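PDB 4JNG: nucleoprotein from Schmallenberg virus, which coats the viral genomic RNA as oligomers, shielding it from nucleases and forming the helical nucleocapsid that serves as template for transcription and replication. Local coordinates for residues M52-H55 with S61-L64; D156-V161 with N206-L211. All coordinates share one frame; numbering follows the deposited sequence.

Contact 1 (M52-H55 with S61-L64); sequences MVLH and SVDL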
loop_
_atom_site.group_PDB
_atom_site.type_symbol
_atom_site.label_atom_id
_atom_site.label_comp_id
_atom_site.label_asym_id
_atom_site.label_seq_id
_atom_site.Cartn_x
_atom_site.Cartn_y
_atom_site.Cartn_z
ATOM N N MET B 52 -2.738 2.234 -17.249
ATOM C CA MET B 52 -1.588 1.632 -16.570
ATOM C C MET B 52 -0.285 1.975 -17.275
ATOM O O MET B 52 0.723 2.260 -16.626
ATOM C CB MET B 52 -1.726 0.116 -16.541
ATOM C CG MET B 52 -2.867 -0.399 -15.684
ATOM S SD MET B 52 -3.534 -1.949 -16.322
ATOM C CE MET B 52 -2.062 -2.783 -16.910
ATOM N N VAL B 53 -0.301 1.925 -18.602
ATOM C CA VAL B 53 0.851 2.338 -19.393
ATOM C C VAL B 53 1.200 3.774 -18.991
ATOM O O VAL B 53 2.286 4.032 -18.448
ATOM C CB VAL B 53 0.576 2.208 -20.910
ATOM C CG1 VAL B 53 1.644 2.909 -21.737
ATOM C CG2 VAL B 53 0.505 0.743 -21.313
ATOM N N LEU B 54 0.254 4.687 -19.195
ATOM C CA LEU B 54 0.444 6.114 -18.875
ATOM C C LEU B 54 0.873 6.369 -17.421
ATOM O O LEU B 54 1.675 7.263 -17.153
ATOM C CB LEU B 54 -0.836 6.910 -19.198
ATOM C CG LEU B 54 -0.876 7.687 -20.526
ATOM C CD1 LEU B 54 -0.214 6.943 -21.674
ATOM C CD2 LEU B 54 -2.304 8.058 -20.885
ATOM N N HIS B 55 0.338 5.578 -16.495
ATOM C CA HIS B 55 0.673 5.696 -15.082
ATOM C C HIS B 55 2.152 5.417 -14.801
ATOM O O HIS B 55 2.717 5.964 -13.849
ATOM C CB HIS B 55 -0.204 4.759 -14.248
ATOM C CG HIS B 55 0.153 4.743 -12.800
ATOM N ND1 HIS B 55 -0.469 5.545 -11.868
ATOM C CD2 HIS B 55 1.102 4.050 -12.127
ATOM C CE1 HIS B 55 0.069 5.336 -10.682
ATOM N NE2 HIS B 55 1.028 4.437 -10.811
ATOM N N SER B 61 3.234 13.868 -22.547
ATOM C CA SER B 61 2.271 13.547 -23.596
ATOM C C SER B 61 2.734 12.352 -24.445
ATOM O O SER B 61 3.937 12.157 -24.665
ATOM C CB SER B 61 1.954 14.782 -24.455
ATOM O OG SER B 61 2.833 14.917 -25.560
ATOM N N VAL B 62 1.772 11.547 -24.889
ATOM C CA VAL B 62 2.065 10.261 -25.506
ATOM C C VAL B 62 1.136 9.987 -26.680
ATOM O O VAL B 62 -0.076 10.205 -26.602
ATOM C CB VAL B 62 1.914 9.099 -24.497
ATOM C CG1 VAL B 62 2.396 7.793 -25.109
ATOM C CG2 VAL B 62 2.704 9.386 -23.231
ATOM N N ASP B 63 1.722 9.477 -27.752
ATOM C CA ASP B 63 0.979 9.049 -28.929
ATOM C C ASP B 63 0.468 7.622 -28.740
ATOM O O ASP B 63 1.250 6.677 -28.739
ATOM C CB ASP B 63 1.880 9.134 -30.163
ATOM C CG ASP B 63 2.011 10.550 -30.704
ATOM O OD1 ASP B 63 1.604 11.514 -30.021
ATOM O OD2 ASP B 63 2.507 10.707 -31.844
ATOM N N LEU B 64 -0.842 7.461 -28.563
ATOM C CA LEU B 64 -1.432 6.132 -28.409
ATOM C C LEU B 64 -2.218 5.748 -29.646
ATOM O O LEU B 64 -2.936 6.570 -30.205
ATOM C CB LEU B 64 -2.357 6.096 -27.198
ATOM C CG LEU B 64 -1.704 6.289 -25.836
ATOM C CD1 LEU B 64 -2.757 6.095 -24.760
ATOM C CD2 LEU B 64 -0.550 5.317 -25.638
#

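Contact 2 (D156-V161 with N206-L211); sequences DFYPLV and NSVGQL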
loop_
_atom_site.group_PDB
_atom_site.type_symbol
_atom_site.label_atom_id
_atom_site.label_comp_id
_atom_site.label_asym_id
_atom_site.label_seq_id
_atom_site.Cartn_x
_atom_site.Cartn_y
_atom_site.Cartn_z
ATOM N N ASP B 156 -28.854 11.647 -21.250
ATOM C CA ASP B 156 -30.101 11.678 -20.490
ATOM C C ASP B 156 -29.856 11.408 -19.008
ATOM O O ASP B 156 -30.444 10.495 -18.429
ATOM C CB ASP B 156 -31.091 10.657 -21.076
ATOM C CG ASP B 156 -31.541 11.018 -22.481
ATOM O OD1 ASP B 156 -31.848 12.205 -22.734
ATOM O OD2 ASP B 156 -31.604 10.109 -23.335
ATOM N N PHE B 157 -28.944 12.189 -18.430
ATOM C CA PHE B 157 -28.624 12.165 -16.993
ATOM C C PHE B 157 -28.064 10.853 -16.431
ATOM O O PHE B 157 -27.810 10.768 -15.234
ATOM C CB PHE B 157 -29.849 12.593 -16.162
ATOM C CG PHE B 157 -30.056 14.080 -16.101
ATOM C CD1 PHE B 157 -29.222 14.875 -15.327
ATOM C CD2 PHE B 157 -31.095 14.683 -16.801
ATOM C CE1 PHE B 157 -29.411 16.247 -15.263
ATOM C CE2 PHE B 157 -31.290 16.051 -16.741
ATOM C CZ PHE B 157 -30.445 16.836 -15.970
ATOM N N TYR B 158 -27.843 9.838 -17.261
ATOM C CA TYR B 158 -27.451 8.526 -16.731
ATOM C C TYR B 158 -26.132 8.514 -15.944
ATOM O O TYR B 158 -26.058 7.874 -14.899
ATOM C CB TYR B 158 -27.447 7.454 -17.832
ATOM C CG TYR B 158 -28.838 6.946 -18.134
ATOM C CD1 TYR B 158 -29.595 6.332 -17.141
ATOM C CD2 TYR B 158 -29.412 7.104 -19.388
ATOM C CE1 TYR B 158 -30.876 5.875 -17.392
ATOM C CE2 TYR B 158 -30.695 6.648 -19.648
ATOM C CZ TYR B 158 -31.419 6.033 -18.647
ATOM O OH TYR B 158 -32.689 5.578 -18.894
ATOM N N PRO B 159 -25.091 9.213 -16.438
ATOM C CA PRO B 159 -23.818 9.190 -15.714
ATOM C C PRO B 159 -23.921 9.773 -14.297
ATOM O O PRO B 159 -23.248 9.295 -13.393
ATOM C CB PRO B 159 -22.893 10.050 -16.588
ATOM C CG PRO B 159 -23.503 10.012 -17.942
ATOM C CD PRO B 159 -24.982 9.929 -17.720
ATOM N N LEU B 160 -24.763 10.788 -14.128
ATOM C CA LEU B 160 -25.032 11.378 -12.817
ATOM C C LEU B 160 -25.627 10.377 -11.841
ATOM O O LEU B 160 -25.126 10.224 -10.729
ATOM C CB LEU B 160 -25.981 12.573 -12.943
ATOM C CG LEU B 160 -26.529 13.129 -11.622
ATOM C CD1 LEU B 160 -25.412 13.594 -10.703
ATOM C CD2 LEU B 160 -27.508 14.255 -11.905
ATOM N N VAL B 161 -26.701 9.711 -12.259
ATOM C CA VAL B 161 -27.416 8.788 -11.374
ATOM C C VAL B 161 -26.674 7.458 -11.227
ATOM O O VAL B 161 -26.730 6.837 -10.167
ATOM C CB VAL B 161 -28.892 8.572 -11.799
ATOM C CG1 VAL B 161 -29.621 9.907 -11.887
ATOM C CG2 VAL B 161 -29.009 7.806 -13.114
ATOM N N ASN B 206 -34.546 6.267 -11.313
ATOM C CA ASN B 206 -35.447 5.117 -11.261
ATOM C C ASN B 206 -35.112 4.075 -12.335
ATOM O O ASN B 206 -35.069 2.875 -12.050
ATOM C CB ASN B 206 -36.900 5.595 -11.415
ATOM C CG ASN B 206 -37.916 4.504 -11.135
ATOM O OD1 ASN B 206 -37.856 3.835 -10.103
ATOM N ND2 ASN B 206 -38.868 4.327 -12.047
ATOM N N SER B 207 -34.867 4.537 -13.560
ATOM C CA SER B 207 -34.487 3.648 -14.672
ATOM C C SER B 207 -33.264 2.796 -14.333
ATOM O O SER B 207 -33.295 1.574 -14.480
ATOM C CB SER B 207 -34.224 4.453 -15.948
ATOM O OG SER B 207 -35.442 4.783 -16.595
ATOM N N VAL B 208 -32.202 3.448 -13.863
ATOM C CA VAL B 208 -30.987 2.748 -13.429
ATOM C C VAL B 208 -31.255 1.976 -12.147
ATOM O O VAL B 208 -30.643 0.938 -11.906
ATOM C CB VAL B 208 -29.802 3.714 -13.189
ATOM C CG1 VAL B 208 -28.571 2.960 -12.691
ATOM C CG2 VAL B 208 -29.470 4.463 -14.468
ATOM N N GLY B 209 -32.166 2.493 -11.328
ATOM C CA GLY B 209 -32.546 1.840 -10.079
ATOM C C GLY B 209 -33.237 0.497 -10.259
ATOM O O GLY B 209 -33.304 -0.298 -9.318
ATOM N N GLN B 210 -33.774 0.246 -11.452
ATOM C CA GLN B 210 -34.417 -1.039 -11.754
ATOM C C GLN B 210 -33.519 -1.958 -12.593
ATOM O O GLN B 210 -33.960 -3.003 -13.076
ATOM C CB GLN B 210 -35.783 -0.823 -12.428
ATOM C CG GLN B 210 -36.973 -0.921 -11.475
ATOM C CD GLN B 210 -37.347 0.405 -10.834
ATOM O OE1 GLN B 210 -38.482 0.865 -10.958
ATOM N NE2 GLN B 210 -36.396 1.023 -10.147
ATOM N N LEU B 211 -32.258 -1.563 -12.749
ATOM C CA LEU B 211 -31.232 -2.410 -13.347
ATOM C C LEU B 211 -30.839 -3.505 -12.354
ATOM O O LEU B 211 -31.143 -3.408 -11.160
ATOM C CB LEU B 211 -30.003 -1.560 -13.687
ATOM C CG LEU B 211 -28.939 -2.145 -14.621
ATOM C CD1 LEU B 211 -29.502 -2.309 -16.025
ATOM C CD2 LEU B 211 -27.695 -1.267 -14.624
#

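Contact 1 (M52-H55 with S61-L64)
A chi1 of -100°, off the usual staggered values, turns Leu-54 so that its CD1 faces Val-62 and Leu-64 of the strand, although the side chain sets out in another direction. On Leu-64, chi1 of -65° sets CG beside the backbone N, and the extended second torsion carries CD1 on toward the helix. The two leucines therefore meet end to end at their methyls, with Leu-54 CD1 and Leu-64 CD1 4.1 Å apart. Against Val-62 the approach differs. The leucine and valine side chains run past one another in opposite senses, and CG2, the valine branch beside the backbone N, lies 4.1 Å from Leu-54 CD1. One methyl thus serves both strand residues, in a buried, wholly apolar contact. In fold terms, helix 47-56 packs here on a two-stranded antiparallel beta-hairpin, strands 61-66 and 69-74, after a short connection. Val-62 and Leu-64 alternate with Asp-63, so both valine and leucine point to the helix, and Val-73 of the partner strand touches both leucines. Leu-54 also lies close to the RNA-binding His-77, while Phe-5 of a neighbouring subunit packs on Val-62 and Leu-64.

Contact 2 (D156-V161 with N206-L211)
Tyr-158 and Val-161, one turn apart, carry the contact from the side of helix 158-168. Ahead of them Phe-157 takes the N-cap position and stacks its ring on Tyr-185. Tyr-158 comes next: chi1 of -80° places CG beside the backbone N, and the ring reaches from there across to helix 198-209. It presents an edge to that helix, with Val-208 CG2 tightly placed 3.3 Å from Tyr-158 CD1. Further out, Ser-207 CB lies in the ring plane, 3.5 Å from Tyr-158 OH. One face of the ring is approached by Asp-156 O, offset toward the rim. Pro-159 and Leu-160 turn to other neighbours, the latter packing on helix 177-181 and on Arg-223 of a neighbouring subunit. Val-161 sets out from its CA toward the opposing helix, and its CG2 sits 3.6 Å from Val-208 CG2; the two valine side chains lie at a slant to one another. That single Val-208 methyl is therefore shared by the tyrosine edge and a valine branch. Ile-201 and Phe-205, on the same helix 198-209, also touch Val-161. This is plain helix-helix packing, joining the start of helix 158-168 to the C-terminal part of helix 198-209.

In the fold
The two contacts follow one another in the chain, contact 1 being complete in sequence before contact 2 begins, and they lie on opposite sides of the chain's centre. Their own centres are 32 Å apart, and about 21 Å separates their nearest atoms, so neither touches the other. They share no helix or strand: contact 1 joins helix 47-56 to the small hairpin, whereas contact 2 pairs helices 158-168 and 198-209. Each nevertheless involves a helix that contributes to RNA binding, through Lys-48 and Lys-51 in the first case and Arg-166 in the second. RNA-binding residues thus occur on helices of both contacts, in separate parts of a protein with far more helix than strand.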